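Local coordinates for protein FLUORESCENT IN BLUE LIGHT, chloroplastic (Arabidopsis thaliana, PDB 4YVO), which represses tetrapyrrole and chlorophyll biosynthesis in chloroplasts, probably through glutamyl-tRNA reductase, with which its TPR domain, the part in this chain, forms a complex, at residues A[68-79]-A[94-105]. Residues are numbered along the deposited sequence; the frame is centred on the assembly and turned at random.
Sequences PEKAYTEFKIAL and AARGLGASLQRQ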
ATOM      1  N   PRO A  68     -14.023   2.301   2.904  1.00 12.75           N
ATOM      2  CA  PRO A  68     -12.643   1.909   3.211  1.00 12.03           C
ATOM      3  C   PRO A  68     -12.521   0.914   4.362  1.00 12.23           C
ATOM      4  O   PRO A  68     -11.537   0.174   4.407  1.00 12.35           O
ATOM      5  CB  PRO A  68     -11.970   3.239   3.553  1.00 13.46           C
ATOM      6  CG  PRO A  68     -13.090   4.077   4.097  1.00 14.13           C
ATOM      7  CD  PRO A  68     -14.284   3.709   3.261  1.00 13.73           C
ATOM      8  N   GLU A  69     -13.493   0.882   5.267  1.00 13.36           N
ATOM      9  CA  GLU A  69     -13.485  -0.126   6.321  1.00 14.00           C
ATOM     10  C   GLU A  69     -13.720  -1.519   5.737  1.00 13.89           C
ATOM     11  O   GLU A  69     -13.027  -2.477   6.088  1.00 14.54           O
ATOM     12  CB  GLU A  69     -14.521   0.197   7.405  1.00 17.56           C
ATOM     13  CG  GLU A  69     -14.282   1.518   8.129  1.00 23.76           C
ATOM     14  CD  GLU A  69     -14.750   2.745   7.340  1.00 31.48           C
ATOM     15  OE1 GLU A  69     -15.455   2.589   6.318  1.00 31.68           O
ATOM     16  OE2 GLU A  69     -14.408   3.875   7.751  1.00 35.06           O
ATOM     17  N   LYS A  70     -14.698  -1.629   4.844  1.00 13.72           N
ATOM     18  CA  LYS A  70     -14.935  -2.882   4.139  1.00 14.04           C
ATOM     19  C   LYS A  70     -13.727  -3.262   3.272  1.00 11.00           C
ATOM     20  O   LYS A  70     -13.350  -4.437   3.195  1.00 12.30           O
ATOM     21  CB  LYS A  70     -16.219  -2.794   3.306  1.00 16.17           C
ATOM     22  CG  LYS A  70     -17.478  -2.721   4.154  1.00 22.91           C
ATOM     23  CD  LYS A  70     -18.699  -2.354   3.324  1.00 28.36           C
ATOM     24  CE  LYS A  70     -19.964  -2.494   4.144  1.00 36.01           C
ATOM     25  NZ  LYS A  70     -20.051  -3.861   4.718  1.00 39.94           N
ATOM     26  N   ALA A  71     -13.119  -2.267   2.628  1.00 11.11           N
ATOM     27  CA  ALA A  71     -11.923  -2.500   1.816  1.00 10.14           C
ATOM     28  C   ALA A  71     -10.792  -3.062   2.671  1.00 10.45           C
ATOM     29  O   ALA A  71     -10.129  -4.030   2.288  1.00 10.69           O
ATOM     30  CB  ALA A  71     -11.473  -1.218   1.141  1.00 10.26           C
ATOM     31  N   TYR A  72     -10.586  -2.459   3.836  1.00 10.33           N
ATOM     32  CA  TYR A  72      -9.535  -2.913   4.740  1.00  9.90           C
ATOM     33  C   TYR A  72      -9.677  -4.408   5.045  1.00 10.25           C
ATOM     34  O   TYR A  72      -8.703  -5.160   4.982  1.00 11.97           O
ATOM     35  CB  TYR A  72      -9.555  -2.086   6.029  1.00 10.19           C
ATOM     36  CG  TYR A  72      -8.483  -2.453   7.034  1.00  9.93           C
ATOM     37  CD1 TYR A  72      -8.642  -3.543   7.885  1.00 11.70           C
ATOM     38  CD2 TYR A  72      -7.319  -1.697   7.150  1.00 11.62           C
ATOM     39  CE1 TYR A  72      -7.674  -3.876   8.808  1.00 13.02           C
ATOM     40  CE2 TYR A  72      -6.345  -2.024   8.081  1.00 12.53           C
ATOM     41  CZ  TYR A  72      -6.534  -3.115   8.905  1.00 13.62           C
ATOM     42  OH  TYR A  72      -5.582  -3.464   9.837  1.00 15.51           O
ATOM     43  N   THR A  73     -10.898  -4.832   5.368  1.00 10.02           N
ATOM     44  CA  THR A  73     -11.156  -6.234   5.672  1.00 11.40           C
ATOM     45  C   THR A  73     -10.726  -7.151   4.534  1.00 10.71           C
ATOM     46  O   THR A  73     -10.087  -8.183   4.767  1.00 11.98           O
ATOM     47  CB  THR A  73     -12.647  -6.453   5.965  1.00 13.22           C
ATOM     48  OG1 THR A  73     -13.025  -5.642   7.079  1.00 15.86           O
ATOM     49  CG2 THR A  73     -12.941  -7.914   6.293  1.00 15.17           C
ATOM     50  N   GLU A  74     -11.064  -6.770   3.305  1.00 10.43           N
ATOM     51  CA  GLU A  74     -10.703  -7.570   2.145  1.00 11.09           C
ATOM     52  C   GLU A  74      -9.194  -7.624   1.952  1.00  9.05           C
ATOM     53  O   GLU A  74      -8.624  -8.692   1.735  1.00 10.78           O
ATOM     54  CB  GLU A  74     -11.374  -7.027   0.882  1.00 12.71           C
ATOM     55  CG  GLU A  74     -12.900  -7.010   0.932  1.00 17.19           C
ATOM     56  CD  GLU A  74     -13.498  -8.396   1.079  1.00 23.51           C
ATOM     57  OE1 GLU A  74     -13.787  -9.033   0.047  1.00 27.20           O
ATOM     58  OE2 GLU A  74     -13.681  -8.858   2.224  1.00 29.18           O
ATOM     59  N   PHE A  75      -8.551  -6.463   2.012  1.00 10.47           N
ATOM     60  CA  PHE A  75      -7.111  -6.389   1.782  1.00  8.99           C
ATOM     61  C   PHE A  75      -6.318  -7.101   2.889  1.00 10.15           C
ATOM     62  O   PHE A  75      -5.232  -7.635   2.641  1.00 11.25           O
ATOM     63  CB  PHE A  75      -6.645  -4.934   1.659  1.00  8.82           C
ATOM     64  CG  PHE A  75      -7.040  -4.264   0.370  1.00  8.99           C
ATOM     65  CD1 PHE A  75      -6.663  -4.802  -0.851  1.00 11.50           C
ATOM     66  CD2 PHE A  75      -7.743  -3.066   0.382  1.00  9.30           C
ATOM     67  CE1 PHE A  75      -6.999  -4.169  -2.035  1.00 11.43           C
ATOM     68  CE2 PHE A  75      -8.081  -2.430  -0.804  1.00 10.25           C
ATOM     69  CZ  PHE A  75      -7.709  -2.982  -2.013  1.00 10.54           C
ATOM     70  N   LYS A  76      -6.858  -7.105   4.106  1.00 10.35           N
ATOM     71  CA  LYS A  76      -6.194  -7.775   5.223  1.00 10.84           C
ATOM     72  C   LYS A  76      -6.192  -9.288   4.994  1.00 12.04           C
ATOM     73  O   LYS A  76      -5.202  -9.958   5.269  1.00 13.70           O
ATOM     74  CB  LYS A  76      -6.873  -7.424   6.553  1.00 12.36           C
ATOM     75  CG  LYS A  76      -6.052  -7.746   7.797  1.00 17.11           C
ATOM     76  CD  LYS A  76      -4.840  -6.810   7.906  1.00 17.97           C
ATOM     77  CE  LYS A  76      -4.177  -6.837   9.294  1.00 20.19           C
ATOM     78  NZ  LYS A  76      -4.990  -6.217  10.413  1.00 18.24           N
ATOM     79  N   ILE A  77      -7.300  -9.821   4.484  1.00 12.08           N
ATOM     80  CA  ILE A  77      -7.351 -11.228   4.082  1.00 12.99           C
ATOM     81  C   ILE A  77      -6.373 -11.501   2.943  1.00 12.46           C
ATOM     82  O   ILE A  77      -5.642 -12.495   2.962  1.00 13.55           O
ATOM     83  CB  ILE A  77      -8.779 -11.656   3.672  1.00 13.31           C
ATOM     84  CG1 ILE A  77      -9.714 -11.566   4.878  1.00 15.06           C
ATOM     85  CG2 ILE A  77      -8.790 -13.075   3.088  1.00 16.20           C
ATOM     86  CD1 ILE A  77     -11.176 -11.742   4.532  1.00 15.86           C
ATOM     87  N   ALA A  78      -6.347 -10.607   1.958  1.00 11.41           N
ATOM     88  CA  ALA A  78      -5.434 -10.763   0.835  1.00 11.88           C
ATOM     89  C   ALA A  78      -3.988 -10.801   1.331  1.00 11.59           C
ATOM     90  O   ALA A  78      -3.185 -11.602   0.859  1.00 13.23           O
ATOM     91  CB  ALA A  78      -5.631  -9.636  -0.173  1.00 11.71           C
ATOM     92  N   LEU A  79      -3.666  -9.948   2.298  1.00 10.56           N
ATOM     93  CA  LEU A  79      -2.310  -9.904   2.849  1.00 10.35           C
ATOM     94  C   LEU A  79      -1.942 -11.227   3.509  1.00 12.79           C
ATOM     95  O   LEU A  79      -0.850 -11.757   3.290  1.00 13.57           O
ATOM     96  CB  LEU A  79      -2.173  -8.774   3.871  1.00 10.46           C
ATOM     97  CG  LEU A  79      -0.744  -8.523   4.365  1.00 11.26           C
ATOM     98  CD1 LEU A  79       0.066  -7.821   3.284  1.00 13.57           C
ATOM     99  CD2 LEU A  79      -0.750  -7.708   5.647  1.00 13.26           C
ATOM    100  N   ALA A  94      -1.710  -6.073  -1.675  1.00  8.67           N
ATOM    101  CA  ALA A  94      -2.545  -6.062  -0.479  1.00  8.70           C
ATOM    102  C   ALA A  94      -2.104  -4.949   0.473  1.00  8.26           C
ATOM    103  O   ALA A  94      -2.940  -4.232   1.028  1.00  8.91           O
ATOM    104  CB  ALA A  94      -2.516  -7.427   0.215  1.00 10.41           C
ATOM    105  N   ALA A  95      -0.793  -4.799   0.645  1.00  7.90           N
ATOM    106  CA  ALA A  95      -0.263  -3.767   1.527  1.00  7.59           C
ATOM    107  C   ALA A  95      -0.629  -2.369   1.029  1.00  7.55           C
ATOM    108  O   ALA A  95      -0.998  -1.506   1.823  1.00  8.56           O
ATOM    109  CB  ALA A  95       1.247  -3.908   1.680  1.00  8.95           C
ATOM    110  N   ARG A  96      -0.529  -2.143  -0.276  1.00  7.28           N
ATOM    111  CA  ARG A  96      -0.942  -0.868  -0.848  1.00  7.87           C
ATOM    112  C   ARG A  96      -2.424  -0.609  -0.590  1.00  8.56           C
ATOM    113  O   ARG A  96      -2.821   0.507  -0.251  1.00  8.90           O
ATOM    114  CB  ARG A  96      -0.669  -0.836  -2.345  1.00  9.14           C
ATOM    115  CG  ARG A  96      -1.291   0.371  -3.044  1.00 11.80           C
ATOM    116  CD  ARG A  96      -0.888   0.447  -4.504  1.00 16.40           C
ATOM    117  NE  ARG A  96      -1.176  -0.803  -5.194  1.00 23.43           N
ATOM    118  CZ  ARG A  96      -0.502  -1.245  -6.251  1.00 36.50           C
ATOM    119  NH1 ARG A  96       0.502  -0.534  -6.746  1.00 42.50           N
ATOM    120  NH2 ARG A  96      -0.834  -2.399  -6.809  1.00 39.71           N
ATOM    121  N   GLY A  97      -3.249  -1.637  -0.771  1.00  7.64           N
ATOM    122  CA  GLY A  97      -4.677  -1.510  -0.530  1.00  7.42           C
ATOM    123  C   GLY A  97      -4.964  -1.158   0.921  1.00  8.72           C
ATOM    124  O   GLY A  97      -5.814  -0.310   1.204  1.00  9.06           O
ATOM    125  N   LEU A  98      -4.265  -1.810   1.842  1.00  7.61           N
ATOM    126  CA  LEU A  98      -4.403  -1.489   3.263  1.00  8.10           C
ATOM    127  C   LEU A  98      -4.015  -0.033   3.537  1.00  8.15           C
ATOM    128  O   LEU A  98      -4.743   0.694   4.221  1.00  9.43           O
ATOM    129  CB  LEU A  98      -3.560  -2.439   4.116  1.00  8.81           C
ATOM    130  CG  LEU A  98      -4.125  -3.860   4.179  1.00  8.72           C
ATOM    131  CD1 LEU A  98      -3.094  -4.862   4.683  1.00 10.64           C
ATOM    132  CD2 LEU A  98      -5.378  -3.894   5.046  1.00 10.96           C
ATOM    133  N   GLY A  99      -2.880   0.391   2.997  1.00  7.50           N
ATOM    134  CA  GLY A  99      -2.418   1.757   3.175  1.00  8.09           C
ATOM    135  C   GLY A  99      -3.426   2.762   2.648  1.00  8.41           C
ATOM    136  O   GLY A  99      -3.730   3.755   3.312  1.00  8.95           O
ATOM    137  N   ALA A 100      -3.951   2.513   1.451  1.00  7.61           N
ATOM    138  CA  ALA A 100      -4.944   3.414   0.865  1.00  7.54           C
ATOM    139  C   ALA A 100      -6.230   3.438   1.694  1.00  8.09           C
ATOM    140  O   ALA A 100      -6.823   4.497   1.915  1.00  9.70           O
ATOM    141  CB  ALA A 100      -5.239   3.024  -0.580  1.00  9.36           C
ATOM    142  N   SER A 101      -6.654   2.269   2.168  1.00  8.29           N
ATOM    143  CA  SER A 101      -7.857   2.176   2.992  1.00  9.46           C
ATOM    144  C   SER A 101      -7.698   2.971   4.284  1.00 10.47           C
ATOM    145  O   SER A 101      -8.625   3.651   4.733  1.00 12.15           O
ATOM    146  CB  SER A 101      -8.161   0.718   3.339  1.00 12.33           C
ATOM    147  OG  SER A 101      -8.428  -0.038   2.174  1.00 16.01           O
ATOM    148  N   LEU A 102      -6.517   2.881   4.878  1.00  9.36           N
ATOM    149  CA  LEU A 102      -6.237   3.598   6.113  1.00  9.95           C
ATOM    150  C   LEU A 102      -6.151   5.110   5.889  1.00  9.97           C
ATOM    151  O   LEU A 102      -6.630   5.890   6.714  1.00 12.36           O
ATOM    152  CB  LEU A 102      -4.977   3.044   6.773  1.00  9.75           C
ATOM    153  CG  LEU A 102      -5.174   1.641   7.351  1.00 10.21           C
ATOM    154  CD1 LEU A 102      -3.822   0.974   7.530  1.00 10.84           C
ATOM    155  CD2 LEU A 102      -5.947   1.701   8.659  1.00 12.08           C
ATOM    156  N   GLN A 103      -5.565   5.524   4.768  1.00  9.51           N
ATOM    157  CA  GLN A 103      -5.564   6.943   4.404  1.00 10.76           C
ATOM    158  C   GLN A 103      -6.980   7.499   4.307  1.00 12.38           C
ATOM    159  O   GLN A 103      -7.252   8.594   4.807  1.00 14.23           O
ATOM    160  CB  GLN A 103      -4.852   7.180   3.078  1.00 11.65           C
ATOM    161  CG  GLN A 103      -3.353   7.114   3.162  1.00 11.36           C
ATOM    162  CD  GLN A 103      -2.717   7.259   1.796  1.00 10.21           C
ATOM    163  OE1 GLN A 103      -2.450   6.270   1.114  1.00 12.64           O
ATOM    164  NE2 GLN A 103      -2.520   8.499   1.365  1.00 12.44           N
ATOM    165  N   ARG A 104      -7.880   6.759   3.665  1.00 10.99           N
ATOM    166  CA  ARG A 104      -9.271   7.200   3.539  0.54 12.95           C
ATOM    167  C   ARG A 104      -9.943   7.359   4.898  1.00 14.44           C
ATOM    168  O   ARG A 104     -10.873   8.150   5.047  1.00 17.51           O
ATOM    169  CB  ARG A 104     -10.090   6.212   2.708  0.54 16.78           C
ATOM    170  CG  ARG A 104      -9.571   5.970   1.312  0.54 22.57           C
ATOM    171  CD  ARG A 104      -9.899   7.106   0.367  0.54 25.11           C
ATOM    172  NE  ARG A 104      -9.487   6.767  -0.990  0.54 25.71           N
ATOM    173  CZ  ARG A 104     -10.224   6.059  -1.841  0.54 24.62           C
ATOM    174  NH1 ARG A 104     -11.425   5.622  -1.480  0.54 21.41           N
ATOM    175  NH2 ARG A 104      -9.761   5.792  -3.051  0.54 25.66           N
ATOM    176  N   GLN A 105      -9.483   6.587   5.878  1.00 13.55           N
ATOM    177  CA  GLN A 105     -10.032   6.641   7.229  1.00 14.72           C
ATOM    178  C   GLN A 105      -9.343   7.690   8.102  1.00 16.29           C
ATOM    179  O   GLN A 105      -9.705   7.863   9.265  1.00 17.81           O
ATOM    180  CB  GLN A 105      -9.923   5.275   7.910  1.00 16.35           C
ATOM    181  CG  GLN A 105     -10.704   4.171   7.232  1.00 17.75           C
ATOM    182  CD  GLN A 105     -10.580   2.863   7.972  1.00 21.33           C
ATOM    183  OE1 GLN A 105     -10.916   2.779   9.151  1.00 26.27           O
ATOM    184  NE2 GLN A 105     -10.084   1.836   7.290  1.00 20.92           N
TER
HETATM  185  O   HOH W   1     -13.016   4.491   9.991  1.00 42.41           O
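Leu98 pushes its forked end between Tyr72, Phe75, Lys76 and Leu79, a knob in a hole of the facing helix. Its CD2 rides over one face of the Tyr72 ring, 3.8 Å from the centroid and offset toward the rim, a CH-pi contact, while CD1 lies 3.8 Å from CD2 of Leu79. With CG anti to the backbone N (chi1 -179°), the tyrosine ring is carried alongside Leu98; Leu102 CD1 meets it at its edge, in plane, and Lys76 NZ donates to the phenolic OH (2.9 Å). Phe75 answers in the other direction, its ring flat on the backbone of Gly97, whose CA sits 3.4 Å from the ring centroid, almost on the normal. Ser101 OG, at the edge of Phe75, bonds to Gly97 O (2.8 Å). A leucine in place of Tyr72 would probably leave Leu98 CD2 without its aromatic face and Lys76 NZ without the hydroxyl. Residues 68-79 of TPR 1 thus pack nearly antiparallel against 94-105 of TPR 2, the segment axes approaching to 8.4 Å. With no direct hydrogen bond across it, the interface relies on interlocking apolar shape, supplemented by a water donating to Glu69 OE2 and Gln105 OE1, the latter also hydrogen-bonded to Lys107 NZ.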